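Local coordinates for telomerase reverse transcriptase (Takifugu rubripes, PDB 4LMO), which forms the RNA-binding domain of the telomerase catalytic subunit, the reverse transcriptase that lengthens chromosome ends by copying a template within its RNA component, at residues A[76-79]-A[80-84]; A[139-142]-A[143-146]. All coordinates share one frame; numbering follows the deposited sequence.

How the contacts relate
Both contacts are local and follow each other along the chain, centres about 19 Å and nearest atoms about 8 Å apart, without touching. Contact 1 (76-84) lies within helix 73-85, about 13 Å from the centre of the chain, and the hydrogen bonds assigned across it are those of backbone turns; F76, L79, L80 and H83 are buried while R81 and R84 are exposed. Contact 2 (139-146) lies farther out, about 18 Å from that centre, where helix 136-139 gives way to helix 142-158; W139 and N144 are buried while E142 and L146 are exposed, and side chains supply a cap, a salt bridge and a CH-pi contact. Helix 136-139 connects them, since its L138 touches F76 and L79.

Contact 1: residues A[76-79]-A[80-84]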
loop_
_atom_site.group_PDB
_atom_site.type_symbol
_atom_site.label_atom_id
_atom_site.label_comp_id
_atom_site.label_asym_id
_atom_site.label_seq_id
_atom_site.Cartn_x
_atom_site.Cartn_y
_atom_site.Cartn_z
ATOM N N PHE A 76 -9.459 6.563 -10.953
ATOM C CA PHE A 76 -8.983 6.637 -9.580
ATOM C C PHE A 76 -10.142 6.621 -8.585
ATOM O O PHE A 76 -9.986 6.154 -7.453
ATOM C CB PHE A 76 -8.063 7.844 -9.386
ATOM C CG PHE A 76 -6.673 7.637 -9.933
ATOM C CD1 PHE A 76 -5.653 7.160 -9.114
ATOM C CD2 PHE A 76 -6.384 7.904 -11.269
ATOM C CE1 PHE A 76 -4.375 6.961 -9.612
ATOM C CE2 PHE A 76 -5.104 7.706 -11.774
ATOM C CZ PHE A 76 -4.099 7.235 -10.944
ATOM N N SER A 77 -11.304 7.114 -9.018
ATOM C CA SER A 77 -12.543 6.966 -8.259
ATOM C C SER A 77 -12.898 5.488 -8.156
ATOM O O SER A 77 -13.314 5.016 -7.096
ATOM C CB SER A 77 -13.690 7.724 -8.932
ATOM O OG SER A 77 -13.400 9.105 -9.035
ATOM N N GLN A 78 -12.719 4.772 -9.265
ATOM C CA GLN A 78 -12.930 3.330 -9.334
ATOM C C GLN A 78 -12.001 2.594 -8.367
ATOM O O GLN A 78 -12.440 1.705 -7.634
ATOM C CB GLN A 78 -12.711 2.835 -10.766
ATOM C CG GLN A 78 -13.138 1.397 -11.020
ATOM C CD GLN A 78 -12.673 0.868 -12.366
ATOM O OE1 GLN A 78 -12.522 -0.340 -12.551
ATOM N NE2 GLN A 78 -12.441 1.772 -13.317
ATOM N N LEU A 79 -10.724 2.982 -8.374
ATOM C CA LEU A 79 -9.712 2.420 -7.479
ATOM C C LEU A 79 -10.126 2.543 -6.013
ATOM O O LEU A 79 -10.040 1.577 -5.254
ATOM C CB LEU A 79 -8.354 3.103 -7.714
ATOM C CG LEU A 79 -7.089 2.583 -7.015
ATOM C CD1 LEU A 79 -5.841 3.028 -7.768
ATOM C CD2 LEU A 79 -7.015 3.027 -5.559
ATOM N N LEU A 80 -10.570 3.735 -5.626
ATOM C CA LEU A 80 -11.012 3.989 -4.259
ATOM C C LEU A 80 -12.268 3.201 -3.897
ATOM O O LEU A 80 -12.428 2.775 -2.755
ATOM C CB LEU A 80 -11.236 5.484 -4.031
ATOM C CG LEU A 80 -9.982 6.349 -3.885
ATOM C CD1 LEU A 80 -10.348 7.817 -3.946
ATOM C CD2 LEU A 80 -9.246 6.046 -2.586
ATOM N N ARG A 81 -13.143 3.005 -4.880
ATOM C CA ARG A 81 -14.379 2.250 -4.695
ATOM C C ARG A 81 -14.071 0.769 -4.472
ATOM O O ARG A 81 -14.692 0.115 -3.626
ATOM C CB ARG A 81 -15.272 2.426 -5.920
ATOM C CG ARG A 81 -16.761 2.518 -5.631
ATOM C CD ARG A 81 -17.414 3.491 -6.606
ATOM N NE ARG A 81 -16.968 3.253 -7.980
ATOM C CZ ARG A 81 -16.704 4.207 -8.871
ATOM N NH1 ARG A 81 -16.833 5.490 -8.551
ATOM N NH2 ARG A 81 -16.300 3.874 -10.089
ATOM N N GLN A 82 -13.104 0.256 -5.231
ATOM C CA GLN A 82 -12.660 -1.128 -5.103
ATOM C C GLN A 82 -11.893 -1.354 -3.800
ATOM O O GLN A 82 -11.917 -2.453 -3.245
ATOM C CB GLN A 82 -11.814 -1.541 -6.310
ATOM C CG GLN A 82 -12.604 -1.672 -7.606
ATOM C CD GLN A 82 -11.758 -2.124 -8.785
ATOM O OE1 GLN A 82 -10.724 -2.769 -8.618
ATOM N NE2 GLN A 82 -12.203 -1.789 -9.990
ATOM N N HIS A 83 -11.221 -0.309 -3.321
ATOM C CA HIS A 83 -10.548 -0.339 -2.024
ATOM C C HIS A 83 -11.527 -0.418 -0.884
ATOM O O HIS A 83 -11.305 -1.148 0.085
ATOM C CB HIS A 83 -9.643 0.877 -1.845
ATOM C CG HIS A 83 -9.334 1.191 -0.399
ATOM N ND1 HIS A 83 -8.577 0.386 0.369
ATOM C CD2 HIS A 83 -9.731 2.251 0.413
ATOM C CE1 HIS A 83 -8.484 0.907 1.606
ATOM N NE2 HIS A 83 -9.190 2.048 1.632
ATOM N N ARG A 84 -12.618 0.336 -0.987
ATOM C CA ARG A 84 -13.630 0.379 0.067
ATOM C C ARG A 84 -14.470 -0.895 0.126
ATOM O O ARG A 84 -15.067 -1.203 1.158
ATOM C CB ARG A 84 -14.517 1.619 -0.079
ATOM C CG ARG A 84 -13.781 2.918 0.206
ATOM C CD ARG A 84 -14.705 4.123 0.217
ATOM N NE ARG A 84 -13.940 5.349 0.448
ATOM C CZ ARG A 84 -13.686 6.276 -0.474
ATOM N NH1 ARG A 84 -14.154 6.151 -1.712
ATOM N NH2 ARG A 84 -12.971 7.342 -0.145
#
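Successive turns of helix 73-85 meet here, and the i to i+4 pattern is complete across the junction: L80 N donates to F76 O, R81 N to S77 O, Q82 N to Q78 O and H83 N to L79 O. Q82 N to Q78 O measures 2.9 Å. On the outer side, R81 folds back along the helix: its chain bends at chi2 and again at chi3 (46°), which lays one face of the guanidinium over the preceding turn. R81 NH2 comes 3.5 Å from Q78 CA, and R81 NH1 lies 3.9 Å from S77 CB. The Q78 amide and the R81 guanidinium are nearly parallel, 3° apart, but the amide is displaced well to the side, and the contact between the two residues runs through Q78 CA and CB. The helix is amphipathic, for its other flank faces the protein interior: F76, L79 and L80 all touch L43 of helix 40-48, while L79 and H83 rest on V133 of helix 119-133. L80 CG packs 3.6 Å from F76 O. The buried imidazole of H83 hydrogen-bonds through NE2 to N26 and through ND1 to Y88, which ties both of its nitrogens to residues beyond this helix.

Contact 2: residues A[139-142]-A[143-146]; sequences WGSE and HNRL
R145 leaves its backbone with CG turned away from N (chi1 -163°) and sends its aliphatic chain over the indole of W139, whose own CG is anti to the carbonyl carbon. R145 CG lies 3.4 Å from the centroid of the five-membered ring of W139 and 6° off its normal, the geometry of a CH-pi contact over the face. The chain then turns about the CG-CD bond (chi3), leaving the guanidinium 80° from the indole plane and beside E142, itself bent at chi2. R145 NH2 donates to E142 OE2 at 2.9 Å within a salt bridge; the oxygen lies in the guanidinium plane, but the donor stands above the carboxylate plane. The second nitrogen, NH1, is placed less surely. Replacing the W139 indole by an alanine is likely to leave a gap under the R145 methylenes and let the guanidinium turn away from E142 more easily. At the start of the helix, S141 OG accepts from N144 N at 3.1 Å, and N177 also hydrogen-bonds that oxygen from outside. R145 N to S141 O (3.1 Å) and L146 N to E142 O (3.2 Å) close the first turns. G140, with positive phi, breaks the chain away from helix 136-139, and S141 then starts helix 142-158: a tight helix-to-helix connection with a serine N-cap, within the telomerase RNA-binding domain.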
loop_
_atom_site.group_PDB
_atom_site.type_symbol
_atom_site.label_atom_id
_atom_site.label_comp_id
_atom_site.label_asym_id
_atom_site.label_seq_id
_atom_site.Cartn_x
_atom_site.Cartn_y
_atom_site.Cartn_z
ATOM N N TRP A 139 -2.841 -0.557 -15.425
ATOM C CA TRP A 139 -1.631 -1.331 -15.718
ATOM C C TRP A 139 -1.143 -1.098 -17.120
ATOM O O TRP A 139 0.058 -1.140 -17.380
ATOM C CB TRP A 139 -1.863 -2.823 -15.493
ATOM C CG TRP A 139 -2.103 -3.207 -14.052
ATOM C CD1 TRP A 139 -3.260 -3.754 -13.501
ATOM C CD2 TRP A 139 -1.167 -3.080 -12.923
ATOM N NE1 TRP A 139 -3.108 -3.969 -12.156
ATOM C CE2 TRP A 139 -1.881 -3.585 -11.743
ATOM C CE3 TRP A 139 0.136 -2.618 -12.776
ATOM C CZ2 TRP A 139 -1.293 -3.617 -10.486
ATOM C CZ3 TRP A 139 0.719 -2.656 -11.503
ATOM C CH2 TRP A 139 0.019 -3.145 -10.387
ATOM N N GLY A 140 -2.075 -0.847 -18.037
ATOM C CA GLY A 140 -1.742 -0.612 -19.441
ATOM C C GLY A 140 -1.790 -1.883 -20.268
ATOM O O GLY A 140 -2.352 -1.893 -21.364
ATOM N N SER A 141 -1.192 -2.949 -19.738
ATOM C CA SER A 141 -1.170 -4.258 -20.390
ATOM C C SER A 141 -0.945 -5.387 -19.389
ATOM O O SER A 141 -0.528 -5.152 -18.251
ATOM C CB SER A 141 -0.082 -4.308 -21.465
ATOM O OG SER A 141 1.208 -4.135 -20.898
ATOM N N GLU A 142 -1.218 -6.612 -19.832
ATOM C CA GLU A 142 -0.971 -7.817 -19.045
ATOM C C GLU A 142 0.529 -7.993 -18.807
ATOM O O GLU A 142 0.951 -8.446 -17.743
ATOM C CB GLU A 142 -1.553 -9.038 -19.765
ATOM C CG GLU A 142 -1.743 -10.273 -18.893
ATOM C CD GLU A 142 -2.944 -10.189 -17.962
ATOM O OE1 GLU A 142 -3.712 -9.202 -18.021
ATOM O OE2 GLU A 142 -3.120 -11.123 -17.150
ATOM N N HIS A 143 1.320 -7.621 -19.809
ATOM C CA HIS A 143 2.777 -7.594 -19.711
ATOM C C HIS A 143 3.260 -6.681 -18.606
ATOM O O HIS A 143 4.150 -7.050 -17.840
ATOM C CB HIS A 143 3.369 -7.197 -21.061
ATOM C CG HIS A 143 4.823 -6.799 -21.006
ATOM N ND1 HIS A 143 5.217 -5.514 -20.975
ATOM C CD2 HIS A 143 5.984 -7.568 -20.985
ATOM C CE1 HIS A 143 6.561 -5.458 -20.935
ATOM N NE2 HIS A 143 7.030 -6.717 -20.940
ATOM N N ASN A 144 2.667 -5.492 -18.505
ATOM C CA ASN A 144 3.053 -4.514 -17.484
ATOM C C ASN A 144 2.664 -4.904 -16.052
ATOM O O ASN A 144 3.407 -4.628 -15.112
ATOM C CB ASN A 144 2.512 -3.118 -17.826
ATOM C CG ASN A 144 3.339 -2.406 -18.890
ATOM O OD1 ASN A 144 3.009 -1.293 -19.299
ATOM N ND2 ASN A 144 4.416 -3.038 -19.336
ATOM N N ARG A 145 1.504 -5.541 -15.891
ATOM C CA ARG A 145 1.074 -6.003 -14.571
ATOM C C ARG A 145 1.985 -7.118 -14.052
ATOM O O ARG A 145 2.338 -7.138 -12.871
ATOM C CB ARG A 145 -0.385 -6.476 -14.590
ATOM C CG ARG A 145 -0.997 -6.584 -13.199
ATOM C CD ARG A 145 -2.260 -7.428 -13.165
ATOM N NE ARG A 145 -1.967 -8.851 -13.322
ATOM C CZ ARG A 145 -2.347 -9.585 -14.363
ATOM N NH1 ARG A 145 -3.056 -9.033 -15.339
ATOM N NH2 ARG A 145 -2.031 -10.872 -14.423
ATOM N N LEU A 146 2.366 -8.031 -14.943
ATOM C CA LEU A 146 3.199 -9.177 -14.579
ATOM C C LEU A 146 4.639 -8.788 -14.245
ATOM O O LEU A 146 5.221 -9.327 -13.302
ATOM C CB LEU A 146 3.172 -10.246 -15.677
ATOM C CG LEU A 146 1.891 -11.078 -15.823
ATOM C CD1 LEU A 146 1.914 -11.875 -17.120
ATOM C CD2 LEU A 146 1.675 -11.999 -14.626
#